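Local coordinates for NOL1/NOP2/sun family protein (PDB 3M4X), which probably methylates ribosomal RNA, as a member of the NOL1/NOP2/sun family that joins a methyltransferase domain to an RNA-binding PUA domain, at residues K38-N43 against T55-E60; G189-D194 against K199-E204. All coordinates share one frame; numbering follows the deposited sequence.

Two aromatic contacts, one in each of two neighbouring parts of the chain, are described. Interaction 1 comes first along the sequence and closes before interaction 2 opens; it joins strand 39-41, the middle strand of a three-stranded antiparallel sheet, to the residue just past helix 49-56 in the N-terminal RsmF-type region. Interaction 2 lies in the methyltransferase region, where the loop after strand 176-182 turns into helix 195-200. Their centres are about 30 Å apart and their nearest atoms about 6 Å, without touching. The two regions nevertheless meet beside interaction 2, because F12 of helix 10-20 lies edge-to-face with F191, and R192 reaches A30.

Interaction 1: residues K38-N43 against T55-E60; sequences KGFRWN and TYHSEE
F40 and H57 meet as an offset (parallel-displaced) stack that pins the loop after helix 49-56 to strand 39-41, the central strand of the small antiparallel sheet in the N-terminal region. The two side chains come from opposite directions and overlap only at their ends. Their planes are 17° apart and their ring centroids 4.7 Å apart, so the phenyl far end slides over one face of the imidazole and the centres do not coincide. F40 CZ does most of the touching: it sits over the rim of the imidazole, 3.5 Å from H57 NE2 and 3.7 Å from H57 CD2. F40 CE2 follows at 3.7 Å from H57 NE2, while on the other side of CZ, F40 CE1 is 4.1 Å from H57 CD2.

The torsions explain the meeting. F40 CG stands between its own backbone N and carbonyl carbon, which carries the ring off the strand toward the helix end, whereas H57 CG swings away from its backbone N (chi1 -157°) and extends the imidazole to the strand. H57 NE2 is also hydrogen-bonded to T74 O, a bond that fixes the rotation of the imidazole and makes NE2 the donor; the stack therefore rests on a ring already held at its outer nitrogen. L61, V75 and E87 pack on F40, and L81 and E87 on H57, so the pair is partly buried between loops and helix 80-83. Backbone bonds of F40 with F71 and of G39 with Q90 tie the strand to its neighbours on both sides. Beyond H57 the chain leaves the helix at S58 and closes an ST turn, in which E60 N donates to S58 OG across 3.0 Å, at an N-H...O angle of 154°.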
loop_
_atom_site.group_PDB
_atom_site.type_symbol
_atom_site.label_atom_id
_atom_site.label_comp_id
_atom_site.label_asym_id
_atom_site.label_seq_id
_atom_site.Cartn_x
_atom_site.Cartn_y
_atom_site.Cartn_z
ATOM N N LYS A 38 0.298 -13.566 -11.907
ATOM C CA LYS A 38 -0.444 -12.321 -11.779
ATOM C C LYS A 38 -1.552 -12.465 -10.740
ATOM O O LYS A 38 -2.189 -13.522 -10.638
ATOM C CB LYS A 38 -0.996 -11.905 -13.141
ATOM C CG LYS A 38 0.093 -11.770 -14.205
ATOM C CD LYS A 38 -0.462 -11.719 -15.639
ATOM C CE LYS A 38 -0.677 -13.116 -16.226
ATOM N NZ LYS A 38 -1.300 -13.104 -17.595
ATOM N N GLY A 39 -1.769 -11.407 -9.959
ATOM C CA GLY A 39 -2.746 -11.450 -8.883
ATOM C C GLY A 39 -3.291 -10.088 -8.514
ATOM O O GLY A 39 -2.811 -9.060 -8.981
ATOM N N PHE A 40 -4.302 -10.089 -7.659
ATOM C CA PHE A 40 -4.866 -8.858 -7.136
ATOM C C PHE A 40 -5.568 -9.189 -5.844
ATOM O O PHE A 40 -5.745 -10.354 -5.526
ATOM C CB PHE A 40 -5.850 -8.223 -8.132
ATOM C CG PHE A 40 -7.079 -9.053 -8.399
ATOM C CD1 PHE A 40 -8.264 -8.791 -7.736
ATOM C CD2 PHE A 40 -7.053 -10.083 -9.336
ATOM C CE1 PHE A 40 -9.408 -9.543 -7.996
ATOM C CE2 PHE A 40 -8.189 -10.848 -9.600
ATOM C CZ PHE A 40 -9.364 -10.577 -8.929
ATOM N N ARG A 41 -5.949 -8.158 -5.101
ATOM C CA ARG A 41 -6.668 -8.318 -3.841
ATOM C C ARG A 41 -7.977 -7.538 -3.827
ATOM O O ARG A 41 -8.092 -6.469 -4.430
ATOM C CB ARG A 41 -5.813 -7.839 -2.662
ATOM C CG ARG A 41 -4.715 -8.791 -2.226
ATOM C CD ARG A 41 -3.926 -8.193 -1.063
ATOM N NE ARG A 41 -3.049 -7.148 -1.554
ATOM C CZ ARG A 41 -3.225 -5.846 -1.363
ATOM N NH1 ARG A 41 -4.234 -5.386 -0.647
ATOM N NH2 ARG A 41 -2.361 -4.998 -1.885
ATOM N N TRP A 42 -8.962 -8.092 -3.130
ATOM C CA TRP A 42 -10.162 -7.355 -2.810
ATOM C C TRP A 42 -9.933 -6.537 -1.535
ATOM O O TRP A 42 -8.910 -6.685 -0.850
ATOM C CB TRP A 42 -11.390 -8.286 -2.704
ATOM C CG TRP A 42 -11.309 -9.342 -1.643
ATOM C CD1 TRP A 42 -10.744 -10.587 -1.760
ATOM C CD2 TRP A 42 -11.823 -9.261 -0.311
ATOM N NE1 TRP A 42 -10.881 -11.280 -0.581
ATOM C CE2 TRP A 42 -11.530 -10.486 0.327
ATOM C CE3 TRP A 42 -12.514 -8.271 0.404
ATOM C CZ2 TRP A 42 -11.900 -10.749 1.643
ATOM C CZ3 TRP A 42 -12.878 -8.534 1.709
ATOM C CH2 TRP A 42 -12.573 -9.763 2.318
ATOM N N ASN A 43 -10.895 -5.672 -1.231
ATOM C CA ASN A 43 -10.711 -4.621 -0.250
ATOM C C ASN A 43 -11.757 -4.678 0.868
ATOM O O ASN A 43 -12.915 -4.313 0.660
ATOM C CB ASN A 43 -10.741 -3.261 -0.961
ATOM C CG ASN A 43 -10.329 -2.127 -0.052
ATOM O OD1 ASN A 43 -10.175 -2.323 1.142
ATOM N ND2 ASN A 43 -10.159 -0.937 -0.611
ATOM N N THR A 55 -19.243 -10.928 -7.767
ATOM C CA THR A 55 -20.334 -10.656 -8.686
ATOM C C THR A 55 -19.865 -10.098 -10.028
ATOM O O THR A 55 -20.209 -10.646 -11.070
ATOM C CB THR A 55 -21.321 -9.701 -8.044
ATOM O OG1 THR A 55 -21.811 -10.298 -6.840
ATOM C CG2 THR A 55 -22.487 -9.428 -8.984
ATOM N N TYR A 56 -19.047 -9.046 -10.002
ATOM C CA TYR A 56 -18.663 -8.339 -11.223
ATOM C C TYR A 56 -17.311 -8.712 -11.827
ATOM O O TYR A 56 -16.993 -8.317 -12.959
ATOM C CB TYR A 56 -18.786 -6.837 -11.002
ATOM C CG TYR A 56 -20.208 -6.487 -10.639
ATOM C CD1 TYR A 56 -20.541 -6.130 -9.344
ATOM C CD2 TYR A 56 -21.236 -6.597 -11.585
ATOM C CE1 TYR A 56 -21.849 -5.830 -8.992
ATOM C CE2 TYR A 56 -22.561 -6.307 -11.246
ATOM C CZ TYR A 56 -22.856 -5.922 -9.947
ATOM O OH TYR A 56 -24.144 -5.624 -9.580
ATOM N N HIS A 57 -16.524 -9.475 -11.076
ATOM C CA HIS A 57 -15.310 -10.070 -11.613
ATOM C C HIS A 57 -15.605 -11.548 -11.919
ATOM O O HIS A 57 -15.716 -11.932 -13.081
ATOM C CB HIS A 57 -14.150 -9.942 -10.613
ATOM C CG HIS A 57 -12.790 -10.004 -11.245
ATOM N ND1 HIS A 57 -12.342 -11.103 -11.947
ATOM C CD2 HIS A 57 -11.779 -9.105 -11.269
ATOM C CE1 HIS A 57 -11.120 -10.872 -12.391
ATOM N NE2 HIS A 57 -10.752 -9.670 -11.991
ATOM N N SER A 58 -15.759 -12.353 -10.864
ATOM C CA SER A 58 -15.950 -13.806 -10.967
ATOM C C SER A 58 -16.036 -14.502 -9.593
ATOM O O SER A 58 -15.254 -14.200 -8.678
ATOM C CB SER A 58 -14.814 -14.442 -11.791
ATOM O OG SER A 58 -14.946 -15.853 -11.848
ATOM N N GLU A 59 -16.977 -15.438 -9.461
ATOM C CA GLU A 59 -17.075 -16.275 -8.263
ATOM C C GLU A 59 -16.300 -17.581 -8.465
ATOM O O GLU A 59 -16.403 -18.517 -7.669
ATOM C CB GLU A 59 -18.537 -16.574 -7.924
ATOM C CG GLU A 59 -19.417 -15.341 -7.868
ATOM C CD GLU A 59 -20.757 -15.600 -7.212
ATOM O OE1 GLU A 59 -21.098 -16.788 -7.021
ATOM O OE2 GLU A 59 -21.464 -14.615 -6.886
ATOM N N GLU A 60 -15.521 -17.630 -9.539
ATOM C CA GLU A 60 -14.759 -18.817 -9.885
ATOM C C GLU A 60 -13.264 -18.629 -9.666
ATOM O O GLU A 60 -12.550 -19.606 -9.456
ATOM C CB GLU A 60 -15.005 -19.197 -11.345
ATOM C CG GLU A 60 -16.349 -19.848 -11.609
ATOM C CD GLU A 60 -16.601 -20.051 -13.086
ATOM O OE1 GLU A 60 -16.500 -19.060 -13.838
ATOM O OE2 GLU A 60 -16.895 -21.194 -13.494
#

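Interaction 2: residues G189-D194 against K199-E204; sequences GMFRKD and KEWTEE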
loop_
_atom_site.group_PDB
_atom_site.type_symbol
_atom_site.label_atom_id
_atom_site.label_comp_id
_atom_site.label_asym_id
_atom_site.label_seq_id
_atom_site.Cartn_x
_atom_site.Cartn_y
_atom_site.Cartn_z
ATOM N N GLY A 189 14.463 -11.219 -8.706
ATOM C CA GLY A 189 13.104 -11.730 -8.665
ATOM C C GLY A 189 12.240 -11.032 -9.688
ATOM O O GLY A 189 11.074 -11.389 -9.877
HETATM N N MSE A 190 12.814 -10.038 -10.363
HETATM C CA MSE A 190 12.095 -9.295 -11.398
HETATM C C MSE A 190 12.546 -9.686 -12.815
HETATM O O MSE A 190 12.077 -9.110 -13.802
HETATM C CB MSE A 190 12.265 -7.783 -11.201
HETATM C CG MSE A 190 11.636 -7.213 -9.924
HETATM SE SE MSE A 190 9.685 -7.486 -9.809
HETATM C CE MSE A 190 9.663 -8.960 -8.517
ATOM N N PHE A 191 13.445 -10.662 -12.915
ATOM C CA PHE A 191 13.958 -11.107 -14.220
ATOM C C PHE A 191 12.868 -11.540 -15.226
ATOM O O PHE A 191 12.876 -11.103 -16.382
ATOM C CB PHE A 191 14.981 -12.231 -14.045
ATOM C CG PHE A 191 16.345 -11.760 -13.634
ATOM C CD1 PHE A 191 16.582 -10.424 -13.349
ATOM C CD2 PHE A 191 17.392 -12.659 -13.522
ATOM C CE1 PHE A 191 17.844 -9.987 -12.963
ATOM C CE2 PHE A 191 18.653 -12.229 -13.139
ATOM C CZ PHE A 191 18.876 -10.891 -12.859
ATOM N N ARG A 192 11.957 -12.412 -14.792
ATOM C CA ARG A 192 10.853 -12.859 -15.635
ATOM C C ARG A 192 9.946 -11.699 -16.029
ATOM O O ARG A 192 9.538 -11.577 -17.183
ATOM C CB ARG A 192 10.003 -13.907 -14.912
ATOM C CG ARG A 192 10.618 -15.293 -14.813
ATOM C CD ARG A 192 9.539 -16.385 -14.848
ATOM N NE ARG A 192 8.684 -16.419 -13.655
ATOM C CZ ARG A 192 8.398 -17.535 -12.986
ATOM N NH1 ARG A 192 8.903 -18.703 -13.392
ATOM N NH2 ARG A 192 7.615 -17.495 -11.911
ATOM N N LYS A 193 9.635 -10.849 -15.056
ATOM C CA LYS A 193 8.644 -9.787 -15.225
ATOM C C LYS A 193 9.196 -8.585 -15.990
ATOM O O LYS A 193 8.563 -8.093 -16.922
ATOM C CB LYS A 193 8.101 -9.346 -13.859
ATOM C CG LYS A 193 6.695 -8.761 -13.895
ATOM C CD LYS A 193 6.238 -8.289 -12.507
ATOM C CE LYS A 193 4.756 -7.908 -12.501
ATOM N NZ LYS A 193 4.354 -7.207 -11.250
ATOM N N ASP A 194 10.378 -8.113 -15.607
ATOM C CA ASP A 194 10.954 -6.942 -16.260
ATOM C C ASP A 194 12.310 -7.226 -16.903
ATOM O O ASP A 194 13.323 -7.281 -16.216
ATOM C CB ASP A 194 11.073 -5.785 -15.270
ATOM C CG ASP A 194 11.620 -4.533 -15.912
ATOM O OD1 ASP A 194 11.800 -4.533 -17.152
ATOM O OD2 ASP A 194 11.872 -3.556 -15.176
ATOM N N LYS A 199 19.089 -6.559 -17.897
ATOM C CA LYS A 199 20.028 -5.593 -18.448
ATOM C C LYS A 199 20.789 -4.832 -17.366
ATOM O O LYS A 199 21.991 -4.612 -17.487
ATOM C CB LYS A 199 19.288 -4.600 -19.346
ATOM C CG LYS A 199 18.638 -5.229 -20.563
ATOM C CD LYS A 199 19.222 -4.666 -21.855
ATOM C CE LYS A 199 18.877 -3.191 -22.037
ATOM N NZ LYS A 199 19.425 -2.631 -23.311
ATOM N N GLU A 200 20.083 -4.435 -16.311
ATOM C CA GLU A 200 20.653 -3.582 -15.273
ATOM C C GLU A 200 21.445 -4.358 -14.221
ATOM O O GLU A 200 22.145 -3.762 -13.397
ATOM C CB GLU A 200 19.546 -2.785 -14.583
ATOM C CG GLU A 200 18.504 -2.220 -15.530
ATOM C CD GLU A 200 18.612 -0.719 -15.696
ATOM O OE1 GLU A 200 19.286 -0.075 -14.859
ATOM O OE2 GLU A 200 18.020 -0.186 -16.662
ATOM N N TRP A 201 21.330 -5.684 -14.240
ATOM C CA TRP A 201 22.036 -6.526 -13.275
ATOM C C TRP A 201 23.526 -6.639 -13.601
ATOM O O TRP A 201 23.901 -6.886 -14.745
ATOM C CB TRP A 201 21.417 -7.930 -13.234
ATOM C CG TRP A 201 21.915 -8.788 -12.096
ATOM C CD1 TRP A 201 21.335 -8.934 -10.865
ATOM C CD2 TRP A 201 23.096 -9.607 -12.079
ATOM N NE1 TRP A 201 22.075 -9.793 -10.089
ATOM C CE2 TRP A 201 23.159 -10.223 -10.812
ATOM C CE3 TRP A 201 24.103 -9.876 -13.009
ATOM C CZ2 TRP A 201 24.190 -11.086 -10.451
ATOM C CZ3 TRP A 201 25.118 -10.744 -12.655
ATOM C CH2 TRP A 201 25.156 -11.338 -11.385
ATOM N N THR A 202 24.376 -6.464 -12.593
ATOM C CA THR A 202 25.794 -6.777 -12.743
ATOM C C THR A 202 26.223 -7.664 -11.600
ATOM O O THR A 202 25.457 -7.907 -10.663
ATOM C CB THR A 202 26.696 -5.526 -12.762
ATOM O OG1 THR A 202 26.836 -5.008 -11.433
ATOM C CG2 THR A 202 26.109 -4.454 -13.665
ATOM N N GLU A 203 27.460 -8.126 -11.668
ATOM C CA GLU A 203 27.999 -9.008 -10.648
ATOM C C GLU A 203 28.206 -8.257 -9.331
ATOM O O GLU A 203 28.320 -8.863 -8.265
ATOM C CB GLU A 203 29.316 -9.611 -11.139
ATOM C CG GLU A 203 29.747 -10.861 -10.406
ATOM C CD GLU A 203 30.987 -11.471 -11.022
ATOM O OE1 GLU A 203 31.614 -12.340 -10.378
ATOM O OE2 GLU A 203 31.337 -11.073 -12.153
ATOM N N GLU A 204 28.249 -6.932 -9.412
ATOM C CA GLU A 204 28.505 -6.106 -8.237
ATOM C C GLU A 204 27.225 -5.585 -7.594
ATOM O O GLU A 204 27.271 -4.937 -6.554
ATOM C CB GLU A 204 29.406 -4.924 -8.599
ATOM C CG GLU A 204 30.858 -5.298 -8.852
ATOM C CD GLU A 204 31.703 -4.099 -9.233
ATOM O OE1 GLU A 204 31.150 -3.138 -9.814
ATOM O OE2 GLU A 204 32.917 -4.118 -8.950
#
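The backbone of 189-194 coils through a turn of helical angles at 191-193, closed by D194 N to M190 O, and 199-204 leaves the end of helix 195-200, with the CA atoms of F191 and K199 9.2 Å apart. Across this span F191 and W201 form an offset edge-to-face pair: the phenyl edge is directed at the indole's five-membered ring, with planes at 85° and centroids 5.5 Å apart. The touching atom is F191 CZ, which lies 3.7 Å from W201 CD1 and 3.8 Å from W201 CG, and also 3.9 Å from W201 CB. With CG opposite its backbone N (chi1 -170°), W201 turns the indole back toward the loop. Next to the touched CD1, NE1 donates to E188 OE2, one residue before G189, which fixes the turn of the indole. F191 also packs on A197 and I198 and meets F12 edge-to-face. At the ends, the D194 side chain accepts from N196 N, and T202 OG1 takes E204 N at 3.1 Å. The arrangement is a short helix, N-capped by D194, whose two flanking loops are clasped by an aromatic pair in the Rossmann-like methyltransferase domain.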